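Local coordinates for UPF0147 protein Ta0600 (Thermoplasma acidophilum DSM 1728, PDB 2QSB) that is of unknown function but folds as a compact four-helix bundle and belongs to the uncharacterised UPF0147 family, at residues E14-L19 against A41-E46. Residues are numbered along the deposited sequence; the frame is centred on the assembly and turned at random. Where two conformers were deposited one is given.
Sequences EVMYLL and AKLSQE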
loop_
_atom_site.group_PDB
_atom_site.type_symbol
_atom_site.label_atom_id
_atom_site.label_comp_id
_atom_site.label_asym_id
_atom_site.label_seq_id
_atom_site.Cartn_x
_atom_site.Cartn_y
_atom_site.Cartn_z
ATOM N N GLU A 14 7.543 7.323 0.736
ATOM C CA GLU A 14 7.820 6.196 -0.142
ATOM C C GLU A 14 6.572 5.343 -0.350
ATOM O O GLU A 14 6.297 4.931 -1.482
ATOM C CB GLU A 14 8.960 5.355 0.480
ATOM C CG GLU A 14 10.308 6.068 0.474
ATOM C CD GLU A 14 11.331 5.517 1.456
ATOM O OE1 GLU A 14 11.083 4.578 2.251
ATOM O OE2 GLU A 14 12.438 6.077 1.439
ATOM N N VAL A 15 5.802 5.107 0.714
ATOM C CA VAL A 15 4.568 4.333 0.576
ATOM C C VAL A 15 3.609 5.025 -0.391
ATOM O O VAL A 15 3.007 4.364 -1.236
ATOM C CB VAL A 15 3.929 4.090 1.965
ATOM C CG1 VAL A 15 2.491 3.612 1.838
ATOM C CG2 VAL A 15 4.780 3.101 2.766
HETATM N N MSE A 16 3.453 6.346 -0.264
HETATM C CA MSE A 16 2.524 7.051 -1.164
HETATM C C MSE A 16 2.971 6.960 -2.606
HETATM O O MSE A 16 2.152 6.717 -3.493
HETATM C CB MSE A 16 2.387 8.499 -0.709
HETATM C CG MSE A 16 1.579 8.685 0.578
HETATM SE SE MSE A 16 -0.316 8.154 0.442
HETATM C CE MSE A 16 -0.812 9.409 -0.888
ATOM N N TYR A 17 4.267 7.136 -2.845
ATOM C CA TYR A 17 4.794 7.053 -4.201
ATOM C C TYR A 17 4.611 5.634 -4.757
ATOM O O TYR A 17 4.137 5.451 -5.887
ATOM C CB TYR A 17 6.289 7.408 -4.186
ATOM C CG TYR A 17 6.973 7.054 -5.475
ATOM C CD1 TYR A 17 6.731 7.765 -6.648
ATOM C CD2 TYR A 17 7.811 5.955 -5.531
ATOM C CE1 TYR A 17 7.351 7.401 -7.843
ATOM C CE2 TYR A 17 8.428 5.596 -6.707
ATOM C CZ TYR A 17 8.196 6.316 -7.847
ATOM O OH TYR A 17 8.806 5.922 -9.023
ATOM N N LEU A 18 4.949 4.619 -3.955
ATOM C CA LEU A 18 4.850 3.252 -4.438
ATOM C C LEU A 18 3.395 2.842 -4.668
ATOM O O LEU A 18 3.109 2.107 -5.624
ATOM C CB LEU A 18 5.531 2.286 -3.463
ATOM C CG LEU A 18 7.060 2.422 -3.360
ATOM C CD1 LEU A 18 7.570 1.564 -2.213
ATOM C CD2 LEU A 18 7.762 2.040 -4.672
ATOM N N LEU A 19 2.467 3.277 -3.805
ATOM C CA LEU A 19 1.051 2.993 -4.047
ATOM C C LEU A 19 0.567 3.699 -5.276
ATOM O O LEU A 19 -0.236 3.141 -6.034
ATOM C CB LEU A 19 0.217 3.421 -2.838
ATOM C CG LEU A 19 0.270 2.448 -1.665
ATOM C CD1 LEU A 19 -0.361 3.116 -0.464
ATOM C CD2 LEU A 19 -0.473 1.156 -2.006
ATOM N N ALA A 41 -5.951 6.683 -0.738
ATOM C CA ALA A 41 -6.999 7.533 -0.211
ATOM C C ALA A 41 -7.143 7.355 1.293
ATOM O O ALA A 41 -7.290 8.327 2.008
ATOM C CB ALA A 41 -8.340 7.296 -0.932
ATOM N N LYS A 42 -7.071 6.120 1.783
ATOM C CA LYS A 42 -7.182 5.863 3.202
ATOM C C LYS A 42 -6.023 6.507 3.962
ATOM O O LYS A 42 -6.231 7.114 5.016
ATOM C CB LYS A 42 -7.249 4.344 3.446
ATOM C CG LYS A 42 -7.373 3.944 4.900
ATOM C CD LYS A 42 -8.648 4.525 5.532
ATOM C CE LYS A 42 -9.129 3.701 6.665
ATOM N NZ LYS A 42 -10.391 4.298 7.188
ATOM N N LEU A 43 -4.808 6.350 3.444
ATOM C CA LEU A 43 -3.646 6.965 4.091
ATOM C C LEU A 43 -3.739 8.485 4.096
ATOM O O LEU A 43 -3.103 9.133 4.922
ATOM C CB LEU A 43 -2.362 6.550 3.370
ATOM C CG LEU A 43 -1.967 5.102 3.610
ATOM C CD1 LEU A 43 -0.717 4.795 2.839
ATOM C CD2 LEU A 43 -1.706 4.791 5.069
ATOM N N SER A 44 -4.537 9.042 3.181
ATOM C CA SER A 44 -4.718 10.486 3.059
ATOM C C SER A 44 -5.872 11.023 3.918
ATOM O O SER A 44 -6.193 12.204 3.819
ATOM C CB SER A 44 -4.968 10.832 1.593
ATOM O OG SER A 44 -3.813 10.527 0.830
ATOM N N GLN A 45 -6.528 10.144 4.691
ATOM C CA GLN A 45 -7.693 10.514 5.528
ATOM C C GLN A 45 -7.134 11.147 6.787
ATOM O O GLN A 45 -6.960 10.501 7.821
ATOM C CB GLN A 45 -8.606 9.326 5.864
ATOM C CG GLN A 45 -9.435 8.750 4.699
ATOM C CD GLN A 45 -10.534 9.681 4.112
ATOM O OE1 GLN A 45 -11.053 9.436 3.006
ATOM N NE2 GLN A 45 -10.876 10.730 4.834
ATOM N N GLU A 46 -6.839 12.447 6.670
ATOM C CA GLU A 46 -6.034 13.179 7.647
ATOM C C GLU A 46 -6.806 13.414 8.975
ATOM O O GLU A 46 -6.213 13.831 9.959
ATOM C CB GLU A 46 -5.427 14.475 6.994
ATOM C CG GLU A 46 -4.355 14.199 5.834
ATOM C CD GLU A 46 -3.800 15.452 5.084
ATOM O OE1 GLU A 46 -4.424 16.526 5.098
ATOM O OE2 GLU A 46 -2.720 15.361 4.455
#
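In this four-helix bundle the helices 6-23 and 30-43 pack side by side, and the C-terminal part of the second meets the first mainly through Leu-43. Leu-43 CB lies 3.9 Å from Met-16 SE, the selenium of a selenomethionine whose chain runs past the leucine in the opposite direction. CG sits anti to the carbonyl carbon (chi1 -72°), and chi2 at 179° carries CD1 straight on, anti to CA, up to Val-15 and Leu-19. CD1 meets two methyls of helix 6-23, Val-15 CG1 at 3.6 Å and Leu-19 CD1 at 3.7 Å, one helical turn apart and on side chains that each cross Leu-43 at about a right angle. The Met-16 selenium also touches Leu-43 CD1, at 4.1 Å, so it flanks the same methyl. Leu-43 also rests on Val-57 of helix 50-65, while its carbonyl accepts a hydrogen bond from Arg-53 NH1. The CA-CB bond of Met-16 points along the flank of the contact, not at helix 30-43; bends at chi2 and chi3 then bring SE and CE across to the more exposed border. Here Met-16 CE meets Ser-44 OG at 3.6 Å, an oxygen already hydrogen-bonded to the carbonyl of Lys-40.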